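Local coordinates for protein organophosphorus hydrolase (Pseudomonas pseudoalcaligenes, PDB 4LE6) that probably hydrolyses organophosphate triesters, using the zinc site of a metallo-beta-lactamase fold, at residues G36-A41 with P298-V303; S60-I65 with L249-V254; N99-D104 with Y233-G238; E260-F265 with Q274-I279. One frame throughout, in Å; residues are numbered along the deposited sequence. Where two conformers were deposited one is given.

Interaction 1. Residues G36-A41 with P298-V303; sequences GYYRMA and PGLGHV
Tyr38 and Pro298 bring their backbones to within 6.2 Å, CA to CA, whereas Met40 and Leu300 further along stand 8.8 Å apart, so the gap widens away from the proline. The two segments belong to different layers of the alpha-beta/beta-alpha sandwich: strand 37-42 borders one mixed sheet, strand 300-305 lies inside the other, and their side chains meet in the buried interior between the sheets. The peptide bond leading into Pro298 is cis. The pyrrolidine ring lies against the root of Tyr38, with Pro298 CB 3.7 Å from Tyr38 CB, while Pro298 CG comes obliquely to the phenol ring. A chi1 of -178° turns the Tyr38 ring away from the backbone N, and its edge meets Leu300 CD1 near the ring plane, 3.9 Å from Tyr38 CD2. Beyond the ring, the tyrosine hydroxyl is bonded to the backbone N of Ser318, which fixes the far end of the side chain. Ala49, on the neighbouring strand 45-57, also packs on Pro298, and Ala291 of strand 289-292 backs Leu300. Met40 adds a looser touch: its chain runs out extended before bending at chi3 (77°), and the sulfur meets the same methyl that borders the tyrosine ring, with Met40 SD 4.2 Å from Leu300 CD1.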
loop_
_atom_site.group_PDB
_atom_site.type_symbol
_atom_site.label_atom_id
_atom_site.label_comp_id
_atom_site.label_asym_id
_atom_site.label_seq_id
_atom_site.Cartn_x
_atom_site.Cartn_y
_atom_site.Cartn_z
ATOM N N GLY A 36 -11.287 -1.626 -4.112
ATOM C CA GLY A 36 -10.147 -2.521 -4.059
ATOM C C GLY A 36 -9.626 -2.847 -5.451
ATOM O O GLY A 36 -9.604 -4.008 -5.877
ATOM N N TYR A 37 -9.200 -1.819 -6.168
ATOM C CA TYR A 37 -8.419 -2.026 -7.370
ATOM C C TYR A 37 -7.215 -1.123 -7.407
ATOM O O TYR A 37 -7.212 -0.036 -6.814
ATOM C CB TYR A 37 -9.257 -1.873 -8.650
ATOM C CG TYR A 37 -9.718 -0.467 -8.983
ATOM C CD1 TYR A 37 -10.926 0.019 -8.501
ATOM C CD2 TYR A 37 -8.969 0.354 -9.816
ATOM C CE1 TYR A 37 -11.362 1.285 -8.819
ATOM C CE2 TYR A 37 -9.397 1.625 -10.138
ATOM C CZ TYR A 37 -10.583 2.089 -9.630
ATOM O OH TYR A 37 -11.012 3.356 -9.952
ATOM N N TYR A 38 -6.180 -1.594 -8.090
ATOM C CA TYR A 38 -4.955 -0.813 -8.218
ATOM C C TYR A 38 -4.297 -1.028 -9.578
ATOM O O TYR A 38 -4.057 -2.165 -9.966
ATOM C CB TYR A 38 -3.954 -1.190 -7.112
ATOM C CG TYR A 38 -2.701 -0.373 -7.198
ATOM C CD1 TYR A 38 -2.686 0.932 -6.741
ATOM C CD2 TYR A 38 -1.535 -0.881 -7.770
ATOM C CE1 TYR A 38 -1.557 1.709 -6.831
ATOM C CE2 TYR A 38 -0.390 -0.097 -7.864
ATOM C CZ TYR A 38 -0.416 1.206 -7.384
ATOM O OH TYR A 38 0.680 2.054 -7.436
ATOM N N ARG A 39 -3.979 0.067 -10.275
ATOM C CA ARG A 39 -3.413 0.002 -11.624
ATOM C C ARG A 39 -1.883 0.102 -11.634
ATOM O O ARG A 39 -1.307 0.938 -10.936
ATOM C CB ARG A 39 -3.970 1.140 -12.465
ATOM C CG ARG A 39 -4.038 0.831 -13.949
ATOM C CD ARG A 39 -5.345 0.151 -14.299
ATOM N NE ARG A 39 -6.467 1.065 -14.143
ATOM C CZ ARG A 39 -7.742 0.697 -14.110
ATOM N NH1 ARG A 39 -8.684 1.617 -13.979
ATOM N NH2 ARG A 39 -8.083 -0.581 -14.210
ATOM N N MET A 40 -1.238 -0.738 -12.439
ATOM C CA MET A 40 0.201 -0.654 -12.644
ATOM C C MET A 40 0.564 -0.956 -14.091
ATOM O O MET A 40 0.041 -1.895 -14.698
ATOM C CB MET A 40 0.934 -1.643 -11.739
ATOM C CG MET A 40 2.429 -1.393 -11.655
ATOM S SD MET A 40 3.299 -2.689 -10.739
ATOM C CE MET A 40 3.368 -4.018 -11.950
ATOM N N ALA A 41 1.499 -0.195 -14.635
ATOM C CA ALA A 41 1.984 -0.478 -15.974
ATOM C C ALA A 41 3.033 -1.578 -15.891
ATOM O O ALA A 41 3.811 -1.639 -14.951
ATOM C CB ALA A 41 2.576 0.768 -16.605
ATOM N N PRO A 298 -2.282 -4.188 -2.845
ATOM C CA PRO A 298 -2.531 -4.840 -4.137
ATOM C C PRO A 298 -1.701 -6.105 -4.411
ATOM O O PRO A 298 -1.867 -6.733 -5.450
ATOM C CB PRO A 298 -2.177 -3.744 -5.150
ATOM C CG PRO A 298 -1.184 -2.917 -4.473
ATOM C CD PRO A 298 -1.579 -2.903 -3.020
ATOM N N GLY A 299 -0.818 -6.472 -3.500
ATOM C CA GLY A 299 -0.062 -7.703 -3.647
ATOM C C GLY A 299 1.042 -7.614 -4.682
ATOM O O GLY A 299 1.566 -8.635 -5.134
ATOM N N LEU A 300 1.401 -6.390 -5.052
ATOM C CA LEU A 300 2.406 -6.139 -6.082
ATOM C C LEU A 300 3.710 -5.652 -5.461
ATOM O O LEU A 300 3.697 -4.825 -4.556
ATOM C CB LEU A 300 1.903 -5.090 -7.058
ATOM C CG LEU A 300 0.733 -5.535 -7.923
ATOM C CD1 LEU A 300 0.096 -4.324 -8.591
ATOM C CD2 LEU A 300 1.218 -6.544 -8.955
ATOM N N GLY A 301 4.841 -6.148 -5.951
ATOM C CA GLY A 301 6.114 -5.730 -5.415
ATOM C C GLY A 301 7.247 -6.613 -5.871
ATOM O O GLY A 301 7.096 -7.354 -6.834
ATOM N N HIS A 302 8.378 -6.528 -5.171
ATOM C CA HIS A 302 9.560 -7.304 -5.515
ATOM C C HIS A 302 10.014 -8.087 -4.312
ATOM O O HIS A 302 9.665 -7.766 -3.172
ATOM C CB HIS A 302 10.721 -6.410 -5.944
ATOM C CG HIS A 302 10.473 -5.650 -7.203
ATOM N ND1 HIS A 302 9.793 -4.451 -7.226
ATOM C CD2 HIS A 302 10.817 -5.911 -8.486
ATOM C CE1 HIS A 302 9.734 -4.005 -8.467
ATOM N NE2 HIS A 302 10.344 -4.875 -9.253
ATOM N N VAL A 303 10.804 -9.116 -4.588
ATOM C CA VAL A 303 11.439 -9.927 -3.561
ATOM C C VAL A 303 12.915 -9.578 -3.498
ATOM O O VAL A 303 13.593 -9.563 -4.527
ATOM C CB VAL A 303 11.346 -11.427 -3.909
ATOM C CG1 VAL A 303 11.950 -12.272 -2.789
ATOM C CG2 VAL A 303 9.917 -11.816 -4.150
#

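Interaction 2. Residues S60-I65 with L249-V254; sequences SLLKGI and LLNHAV
Leu62 does most of the work here, burying more surface than any other residue of the two segments, and its closest contacts are all made by one methyl, CD1. With CG anti to the carbonyl carbon (chi1 -63°), its branched end is carried over to the 249-254 segment, where Leu62 CD1 sits 3.7 Å from Asn251 ND2. The two side chains cross at about a right angle, and the same methyl also approaches Asn251 CB at 4.1 Å. Next to it, Val254 supplies a purely apolar neighbour, Leu62 CD1 to Val254 CG2 being 4.2 Å. Asn251 is the N-cap of the short, weakly bonded helix 252-255: its OD1 accepts from Ala253 N at 2.9 Å, in the carbonyl plane. That capping bond fixes the rotation of the amide and leaves ND2 as the atom that faces the leucine. In this metallo-beta-lactamase fold the contact joins a small two-stranded sheet, 62-63 with 262-263, to the segment that follows strand 240-246. Leu70 of helix 67-76 packs on both Leu62 and Val254, and Leu74 of that helix on Asn251. The side chain of Asn251 is about 8 Å from that of the zinc ligand His294.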
loop_
_atom_site.group_PDB
_atom_site.type_symbol
_atom_site.label_atom_id
_atom_site.label_comp_id
_atom_site.label_asym_id
_atom_site.label_seq_id
_atom_site.Cartn_x
_atom_site.Cartn_y
_atom_site.Cartn_z
ATOM N N SER A 60 -1.950 -20.827 14.077
ATOM C CA SER A 60 -1.619 -22.231 14.341
ATOM C C SER A 60 -1.573 -23.071 13.057
ATOM O O SER A 60 -1.082 -24.199 13.066
ATOM C CB SER A 60 -2.648 -22.850 15.295
ATOM O OG SER A 60 -3.922 -22.921 14.664
ATOM N N LEU A 61 -2.099 -22.540 11.959
ATOM C CA LEU A 61 -2.022 -23.245 10.679
ATOM C C LEU A 61 -0.640 -23.140 10.034
ATOM O O LEU A 61 -0.358 -23.833 9.053
ATOM C CB LEU A 61 -3.081 -22.722 9.704
ATOM C CG LEU A 61 -4.522 -23.007 10.150
ATOM C CD1 LEU A 61 -5.519 -22.306 9.246
ATOM C CD2 LEU A 61 -4.801 -24.517 10.208
ATOM N N LEU A 62 0.221 -22.269 10.558
ATOM C CA LEU A 62 1.587 -22.180 10.043
ATOM C C LEU A 62 2.415 -23.123 10.881
ATOM O O LEU A 62 2.292 -23.111 12.091
ATOM C CB LEU A 62 2.143 -20.763 10.146
ATOM C CG LEU A 62 1.423 -19.703 9.323
ATOM C CD1 LEU A 62 1.887 -18.334 9.777
ATOM C CD2 LEU A 62 1.682 -19.908 7.839
ATOM N N LYS A 63 3.248 -23.939 10.245
ATOM C CA LYS A 63 4.015 -24.953 10.965
ATOM C C LYS A 63 5.499 -24.946 10.596
ATOM O O LYS A 63 5.892 -24.413 9.553
ATOM C CB LYS A 63 3.417 -26.337 10.694
ATOM C CG LYS A 63 2.136 -26.615 11.476
ATOM C CD LYS A 63 2.420 -26.835 12.966
ATOM C CE LYS A 63 1.134 -26.963 13.792
ATOM N NZ LYS A 63 0.666 -25.652 14.367
ATOM N N GLY A 64 6.317 -25.537 11.461
ATOM C CA GLY A 64 7.753 -25.579 11.254
ATOM C C GLY A 64 8.471 -24.486 12.029
ATOM O O GLY A 64 9.668 -24.268 11.848
ATOM N N ILE A 65 7.738 -23.813 12.912
ATOM C CA ILE A 65 8.295 -22.720 13.705
ATOM C C ILE A 65 7.722 -22.720 15.123
ATOM O O ILE A 65 6.527 -22.966 15.309
ATOM C CB ILE A 65 8.003 -21.358 13.023
ATOM C CG1 ILE A 65 8.653 -20.215 13.796
ATOM C CG2 ILE A 65 6.490 -21.123 12.881
ATOM C CD1 ILE A 65 8.726 -18.928 13.003
ATOM N N LEU A 249 3.138 -18.339 -1.067
ATOM C CA LEU A 249 3.142 -18.195 0.368
ATOM C C LEU A 249 1.889 -17.487 0.808
ATOM O O LEU A 249 1.216 -16.819 0.026
ATOM C CB LEU A 249 4.407 -17.510 0.886
ATOM C CG LEU A 249 4.746 -16.089 0.454
ATOM C CD1 LEU A 249 4.146 -15.062 1.420
ATOM C CD2 LEU A 249 6.256 -15.948 0.392
ATOM N N LEU A 250 1.584 -17.702 2.070
ATOM C CA LEU A 250 0.332 -17.309 2.666
ATOM C C LEU A 250 0.496 -16.185 3.682
ATOM O O LEU A 250 -0.468 -15.497 3.982
ATOM C CB LEU A 250 -0.249 -18.516 3.382
ATOM C CG LEU A 250 -1.744 -18.725 3.192
ATOM C CD1 LEU A 250 -1.993 -19.722 2.061
ATOM C CD2 LEU A 250 -2.317 -19.191 4.509
ATOM N N ASN A 251 1.700 -16.020 4.226
ATOM C CA ASN A 251 1.935 -15.002 5.255
ATOM C C ASN A 251 3.249 -14.279 5.016
ATOM O O ASN A 251 4.325 -14.849 5.215
ATOM C CB ASN A 251 1.929 -15.646 6.641
ATOM C CG ASN A 251 1.952 -14.621 7.772
ATOM O OD1 ASN A 251 2.728 -13.665 7.747
ATOM N ND2 ASN A 251 1.095 -14.817 8.769
ATOM N N HIS A 252 3.154 -13.026 4.580
ATOM C CA HIS A 252 4.319 -12.252 4.167
ATOM C C HIS A 252 5.238 -11.958 5.358
ATOM O O HIS A 252 6.436 -11.732 5.179
ATOM C CB HIS A 252 3.875 -10.930 3.558
ATOM C CG HIS A 252 3.381 -9.955 4.576
ATOM N ND1 HIS A 252 2.121 -10.037 5.125
ATOM C CD2 HIS A 252 3.992 -8.915 5.188
ATOM C CE1 HIS A 252 1.965 -9.072 6.014
ATOM N NE2 HIS A 252 3.088 -8.377 6.073
ATOM N N ALA A 253 4.690 -11.967 6.568
ATOM C CA ALA A 253 5.471 -11.583 7.741
ATOM C C ALA A 253 6.334 -12.721 8.227
ATOM O O ALA A 253 7.249 -12.498 9.006
ATOM C CB ALA A 253 4.574 -11.107 8.874
ATOM N N VAL A 254 6.057 -13.936 7.759
ATOM C CA VAL A 254 6.749 -15.125 8.261
ATOM C C VAL A 254 7.548 -15.831 7.176
ATOM O O VAL A 254 8.692 -16.210 7.410
ATOM C CB VAL A 254 5.747 -16.134 8.860
ATOM C CG1 VAL A 254 6.431 -17.428 9.283
ATOM C CG2 VAL A 254 5.010 -15.529 10.025
#

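Interaction 3. Residues N99-D104 with Y233-G238; sequences NLVLID and YLFKSG
Ile103 pushes its delta methyl onto the outer end of the Phe235 ring, with Ile103 CD1 3.6 Å from Phe235 CZ. The approach is oblique to that ring, and Ile103 CG1 follows behind, 4.1 Å from Phe235 CE1. Each side chain reaches in from its own sheet, the phenylalanine carried there with CG anti to its carbonyl carbon (chi1 -69°). The other branch of the isoleucine has a different partner: Ile103 CG2 lies 3.9 Å from Tyr233 CD2, the two side chains lying alongside with their ends pointing oppositely. One residue thus divides its branches between two aromatic rings. Val101 completes the set more loosely at the edge of the Phe235 ring, with Val101 CG1 4.2 Å from Phe235 CZ. These are the facing sides of the two sheets of the alpha-beta/beta-alpha sandwich: strand 100-103 belongs to one and strand 231-237 to the other, and the axes of 100-103 and 233-237 are 10.5 Å apart at closest approach, with 146° between their directions. Leu136 of the neighbouring strand 134-136 and Val244 of strand 240-246 fill in around Ile103. The tyrosine hydroxyl is bonded to Leu137 O, two residues before the zinc ligand His139. Just past Ile103, where strand 100-103 ends, Asp104 OD2 is hydrogen-bonded to ND1 of His144, another zinc ligand, and to Thr138 OG1, which makes it a second-shell residue of the metal site.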
loop_
_atom_site.group_PDB
_atom_site.type_symbol
_atom_site.label_atom_id
_atom_site.label_comp_id
_atom_site.label_asym_id
_atom_site.label_seq_id
_atom_site.Cartn_x
_atom_site.Cartn_y
_atom_site.Cartn_z
ATOM N N ASN A 99 -5.129 -9.650 -25.316
ATOM C CA ASN A 99 -6.117 -10.314 -24.483
ATOM C C ASN A 99 -6.420 -9.537 -23.207
ATOM O O ASN A 99 -5.557 -8.830 -22.665
ATOM C CB ASN A 99 -5.611 -11.695 -24.070
ATOM C CG ASN A 99 -5.361 -12.607 -25.254
ATOM O OD1 ASN A 99 -4.245 -12.673 -25.782
ATOM N ND2 ASN A 99 -6.401 -13.317 -25.682
ATOM N N LEU A 100 -7.639 -9.696 -22.705
ATOM C CA LEU A 100 -7.942 -9.291 -21.340
ATOM C C LEU A 100 -7.998 -10.567 -20.516
ATOM O O LEU A 100 -8.862 -11.424 -20.727
ATOM C CB LEU A 100 -9.251 -8.508 -21.249
ATOM C CG LEU A 100 -9.557 -7.937 -19.859
ATOM C CD1 LEU A 100 -8.558 -6.840 -19.441
ATOM C CD2 LEU A 100 -10.963 -7.396 -19.824
ATOM N N VAL A 101 -7.052 -10.695 -19.592
ATOM C CA VAL A 101 -6.822 -11.947 -18.893
ATOM C C VAL A 101 -7.011 -11.767 -17.403
ATOM O O VAL A 101 -6.383 -10.909 -16.786
ATOM C CB VAL A 101 -5.374 -12.465 -19.139
ATOM C CG1 VAL A 101 -5.156 -13.806 -18.443
ATOM C CG2 VAL A 101 -5.099 -12.596 -20.623
ATOM N N LEU A 102 -7.847 -12.607 -16.810
ATOM C CA LEU A 102 -8.042 -12.569 -15.372
ATOM C C LEU A 102 -7.346 -13.784 -14.742
ATOM O O LEU A 102 -7.573 -14.910 -15.175
ATOM C CB LEU A 102 -9.545 -12.567 -15.067
ATOM C CG LEU A 102 -9.919 -12.626 -13.590
ATOM C CD1 LEU A 102 -9.385 -11.396 -12.855
ATOM C CD2 LEU A 102 -11.436 -12.754 -13.437
ATOM N N ILE A 103 -6.494 -13.561 -13.744
ATOM C CA ILE A 103 -5.857 -14.646 -13.005
ATOM C C ILE A 103 -6.486 -14.738 -11.612
ATOM O O ILE A 103 -6.382 -13.791 -10.816
ATOM C CB ILE A 103 -4.340 -14.431 -12.862
ATOM C CG1 ILE A 103 -3.700 -14.164 -14.230
ATOM C CG2 ILE A 103 -3.692 -15.649 -12.239
ATOM C CD1 ILE A 103 -3.611 -12.699 -14.617
ATOM N N ASP A 104 -7.113 -15.889 -11.358
ATOM C CA ASP A 104 -7.906 -16.192 -10.169
ATOM C C ASP A 104 -9.130 -15.297 -10.084
ATOM O O ASP A 104 -9.227 -14.317 -10.815
ATOM C CB ASP A 104 -7.050 -16.180 -8.911
ATOM C CG ASP A 104 -6.069 -17.338 -8.884
ATOM O OD1 ASP A 104 -6.288 -18.298 -9.658
ATOM O OD2 ASP A 104 -5.101 -17.313 -8.087
ATOM N N TYR A 233 1.868 -17.858 -13.196
ATOM C CA TYR A 233 1.821 -17.361 -14.572
ATOM C C TYR A 233 2.754 -16.175 -14.777
ATOM O O TYR A 233 2.715 -15.209 -14.026
ATOM C CB TYR A 233 0.382 -17.002 -14.959
ATOM C CG TYR A 233 -0.556 -18.196 -14.912
ATOM C CD1 TYR A 233 -0.572 -19.143 -15.930
ATOM C CD2 TYR A 233 -1.404 -18.385 -13.837
ATOM C CE1 TYR A 233 -1.419 -20.237 -15.880
ATOM C CE2 TYR A 233 -2.255 -19.457 -13.776
ATOM C CZ TYR A 233 -2.258 -20.387 -14.800
ATOM O OH TYR A 233 -3.120 -21.460 -14.723
ATOM N N LEU A 234 3.565 -16.250 -15.827
ATOM C CA LEU A 234 4.532 -15.205 -16.130
ATOM C C LEU A 234 4.050 -14.354 -17.309
ATOM O O LEU A 234 3.674 -14.888 -18.365
ATOM C CB LEU A 234 5.887 -15.838 -16.439
ATOM C CG LEU A 234 7.053 -14.903 -16.741
ATOM C CD1 LEU A 234 7.421 -14.086 -15.513
ATOM C CD2 LEU A 234 8.230 -15.751 -17.229
ATOM N N PHE A 235 4.050 -13.040 -17.084
ATOM C CA PHE A 235 3.706 -12.025 -18.074
ATOM C C PHE A 235 4.959 -11.206 -18.360
ATOM O O PHE A 235 5.642 -10.765 -17.425
ATOM C CB PHE A 235 2.591 -11.115 -17.541
ATOM C CG PHE A 235 1.275 -11.803 -17.412
ATOM C CD1 PHE A 235 1.013 -12.634 -16.342
ATOM C CD2 PHE A 235 0.313 -11.659 -18.389
ATOM C CE1 PHE A 235 -0.197 -13.306 -16.258
ATOM C CE2 PHE A 235 -0.883 -12.315 -18.306
ATOM C CZ PHE A 235 -1.137 -13.149 -17.246
ATOM N N LYS A 236 5.276 -11.038 -19.639
ATOM C CA LYS A 236 6.451 -10.282 -20.079
ATOM C C LYS A 236 6.063 -9.269 -21.141
ATOM O O LYS A 236 5.396 -9.621 -22.117
ATOM C CB LYS A 236 7.473 -11.209 -20.723
ATOM C CG LYS A 236 8.062 -12.269 -19.813
ATOM C CD LYS A 236 9.227 -12.962 -20.541
ATOM C CE LYS A 236 9.229 -14.467 -20.327
ATOM N NZ LYS A 236 10.174 -15.175 -21.262
ATOM N N SER A 237 6.496 -8.027 -20.967
ATOM C CA SER A 237 6.290 -6.992 -21.966
ATOM C C SER A 237 7.371 -5.938 -21.780
ATOM O O SER A 237 7.661 -5.560 -20.645
ATOM C CB SER A 237 4.904 -6.363 -21.772
ATOM O OG SER A 237 4.737 -5.236 -22.620
ATOM N N GLY A 238 7.980 -5.491 -22.876
ATOM C CA GLY A 238 8.942 -4.401 -22.837
ATOM C C GLY A 238 10.074 -4.576 -21.842
ATOM O O GLY A 238 10.454 -3.617 -21.169
#

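Interaction 4. Residues E260-F265 with Q274-I279; sequences EVVFEF and QSRQRI
Helix 269-286 of the metallo-beta-lactamase fold meets the segment 260-265 through Arg276, which inserts its guanidinium group beside Val261 and Val262. The side chain leaves the helix with CG anti to the backbone N and then bends at chi3 (51°), swinging its planar end over to the other backbone. There Arg276 NH1 lies 2.9 Å from Val261 O, but the angle is poor for a hydrogen bond, and the oxygen sits obliquely to the guanidinium plane. Arg276 CZ is farther from it, at 3.6 Å, so the carbonyl lies by the NH1 corner of the group. The polar needs are met by neighbours: Arg276 NE bonds to Pro259 O, NH2 to Ile248 O, NH1 to a residue flanking the segments, and Val261 O accepts from Gln255 NE2. Carbonyl oxygens from two chain segments therefore hold the guanidinium in a fixed plane, and Gln255 ties the valine carbonyl to the short helix 252-255. Val262 approaches the guanidinium edge in its plane, with Val262 CG1 4.0 Å from Arg276 NH1; the two side chains cross at about a right angle. Strand 262-263, to which this valine belongs, pairs antiparallel with strand 62-63, so the helix side chain packs against the end of a small two-stranded sheet. The arginine also lies near the metal centre, its side chain about 7 Å from that of the zinc ligand His226 and about 8 Å from that of Asp247, which binds both zinc ions. Farther out, Gln277 approaches the start of the segment, Gln277 NE2 coming within 4.3 Å of Glu260 N.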
loop_
_atom_site.group_PDB
_atom_site.type_symbol
_atom_site.label_atom_id
_atom_site.label_comp_id
_atom_site.label_asym_id
_atom_site.label_seq_id
_atom_site.Cartn_x
_atom_site.Cartn_y
_atom_site.Cartn_z
ATOM N N GLU A 260 10.964 -21.837 5.144
ATOM C CA GLU A 260 10.826 -23.227 5.596
ATOM C C GLU A 260 9.470 -23.437 6.270
ATOM O O GLU A 260 8.993 -24.564 6.375
ATOM C CB GLU A 260 11.954 -23.654 6.564
ATOM C CG GLU A 260 11.988 -22.893 7.895
ATOM C CD GLU A 260 12.872 -21.664 7.846
ATOM O OE1 GLU A 260 12.996 -21.058 6.761
ATOM O OE2 GLU A 260 13.449 -21.305 8.899
ATOM N N VAL A 261 8.852 -22.350 6.733
ATOM C CA VAL A 261 7.565 -22.443 7.423
ATOM C C VAL A 261 6.470 -22.856 6.434
ATOM O O VAL A 261 6.394 -22.318 5.332
ATOM C CB VAL A 261 7.215 -21.113 8.141
ATOM C CG1 VAL A 261 5.781 -21.122 8.677
ATOM C CG2 VAL A 261 8.191 -20.863 9.295
ATOM N N VAL A 262 5.638 -23.822 6.815
ATOM C CA VAL A 262 4.635 -24.368 5.890
ATOM C C VAL A 262 3.202 -24.125 6.367
ATOM O O VAL A 262 2.972 -23.788 7.526
ATOM C CB VAL A 262 4.845 -25.861 5.659
ATOM C CG1 VAL A 262 6.277 -26.101 5.188
ATOM C CG2 VAL A 262 4.569 -26.659 6.934
ATOM N N PHE A 263 2.252 -24.297 5.452
ATOM C CA PHE A 263 0.842 -24.084 5.733
ATOM C C PHE A 263 0.126 -25.435 5.857
ATOM O O PHE A 263 0.319 -26.323 5.022
ATOM C CB PHE A 263 0.255 -23.243 4.604
ATOM C CG PHE A 263 -1.185 -22.865 4.791
ATOM C CD1 PHE A 263 -1.627 -22.254 5.950
ATOM C CD2 PHE A 263 -2.090 -23.076 3.769
ATOM C CE1 PHE A 263 -2.964 -21.900 6.095
ATOM C CE2 PHE A 263 -3.415 -22.710 3.904
ATOM C CZ PHE A 263 -3.853 -22.130 5.059
ATOM N N GLU A 264 -0.708 -25.592 6.882
ATOM C CA GLU A 264 -1.358 -26.879 7.136
ATOM C C GLU A 264 -2.146 -27.392 5.930
ATOM O O GLU A 264 -2.298 -28.588 5.754
ATOM C CB GLU A 264 -2.306 -26.793 8.332
ATOM C CG GLU A 264 -2.506 -28.143 9.026
ATOM C CD GLU A 264 -1.401 -28.461 10.015
ATOM O OE1 GLU A 264 -0.333 -27.821 9.939
ATOM O OE2 GLU A 264 -1.598 -29.343 10.879
ATOM N N PHE A 265 -2.641 -26.480 5.106
ATOM C CA PHE A 265 -3.472 -26.865 3.964
ATOM C C PHE A 265 -2.738 -26.828 2.613
ATOM O O PHE A 265 -3.370 -26.902 1.550
ATOM C CB PHE A 265 -4.739 -26.014 3.943
ATOM C CG PHE A 265 -5.654 -26.287 5.108
ATOM C CD1 PHE A 265 -6.046 -27.581 5.415
ATOM C CD2 PHE A 265 -6.098 -25.257 5.914
ATOM C CE1 PHE A 265 -6.878 -27.839 6.496
ATOM C CE2 PHE A 265 -6.931 -25.509 6.988
ATOM C CZ PHE A 265 -7.318 -26.804 7.280
ATOM N N GLN A 274 9.738 -26.551 -1.220
ATOM C CA GLN A 274 10.730 -26.557 -2.309
ATOM C C GLN A 274 10.401 -25.556 -3.443
ATOM O O GLN A 274 11.256 -24.738 -3.892
ATOM C CB GLN A 274 10.860 -27.968 -2.886
ATOM C CG GLN A 274 11.991 -28.123 -3.902
ATOM C CD GLN A 274 12.033 -29.510 -4.556
ATOM O OE1 GLN A 274 11.028 -30.221 -4.601
ATOM N NE2 GLN A 274 13.195 -29.888 -5.077
ATOM N N SER A 275 9.153 -25.590 -3.892
ATOM C CA SER A 275 8.709 -24.641 -4.917
ATOM C C SER A 275 8.826 -23.198 -4.423
ATOM O O SER A 275 9.272 -22.309 -5.156
ATOM C CB SER A 275 7.269 -24.934 -5.308
ATOM O OG SER A 275 7.180 -26.260 -5.772
ATOM N N ARG A 276 8.434 -22.956 -3.178
ATOM C CA ARG A 276 8.577 -21.605 -2.613
ATOM C C ARG A 276 10.047 -21.138 -2.597
ATOM O O ARG A 276 10.362 -20.032 -3.057
ATOM C CB ARG A 276 8.003 -21.548 -1.202
ATOM C CG ARG A 276 8.253 -20.208 -0.488
ATOM C CD ARG A 276 7.372 -20.041 0.748
ATOM N NE ARG A 276 7.436 -21.198 1.643
ATOM C CZ ARG A 276 6.499 -22.136 1.735
ATOM N NH1 ARG A 276 6.659 -23.141 2.573
ATOM N NH2 ARG A 276 5.406 -22.092 0.992
ATOM N N GLN A 277 10.943 -21.978 -2.084
ATOM C CA GLN A 277 12.373 -21.634 -2.072
ATOM C C GLN A 277 12.883 -21.291 -3.475
ATOM O O GLN A 277 13.556 -20.255 -3.691
ATOM C CB GLN A 277 13.180 -22.783 -1.492
ATOM C CG GLN A 277 12.984 -22.955 0.008
ATOM C CD GLN A 277 13.840 -22.005 0.844
ATOM O OE1 GLN A 277 14.369 -21.006 0.346
ATOM N NE2 GLN A 277 13.980 -22.320 2.129
ATOM N N ARG A 278 12.530 -22.140 -4.441
ATOM C CA ARG A 278 12.977 -21.928 -5.814
ATOM C C ARG A 278 12.423 -20.638 -6.415
ATOM O O ARG A 278 13.167 -19.834 -7.023
ATOM C CB ARG A 278 12.566 -23.110 -6.685
ATOM C CG ARG A 278 12.905 -22.938 -8.146
ATOM C CD ARG A 278 12.814 -24.265 -8.886
ATOM N NE ARG A 278 11.452 -24.803 -8.862
ATOM C CZ ARG A 278 10.486 -24.449 -9.703
ATOM N NH1 ARG A 278 9.287 -25.002 -9.597
ATOM N NH2 ARG A 278 10.707 -23.548 -10.649
ATOM N N ILE A 279 11.117 -20.447 -6.276
ATOM C CA ILE A 279 10.466 -19.277 -6.853
ATOM C C ILE A 279 10.973 -17.989 -6.188
ATOM O O ILE A 279 11.142 -16.958 -6.850
ATOM C CB ILE A 279 8.933 -19.394 -6.730
ATOM C CG1 ILE A 279 8.410 -20.552 -7.606
ATOM C CG2 ILE A 279 8.233 -18.080 -7.125
ATOM C CD1 ILE A 279 8.720 -20.425 -9.095
#

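Interactions 1 and 3 both bridge the two large sheets of the sandwich, at places whose centres are 13 Å apart, and both border the second subunit. Interactions 2 and 4 are only 9 Å apart, centre to centre, and are joined directly: strands 62-63 and 262-263 pair, with Lys63 N 2.7 Å from Val262 O, a probable hydrogen bond. Three of the contacts lie around the zinc site without reaching the metals, with the side chains of Ile103 (interaction 3) and Arg276 (interaction 4) each about 11 Å from a zinc ion and that of Asn251 (interaction 2) about 12 Å. Interaction 1 lies away from the metals, and its chain loop encloses the other three.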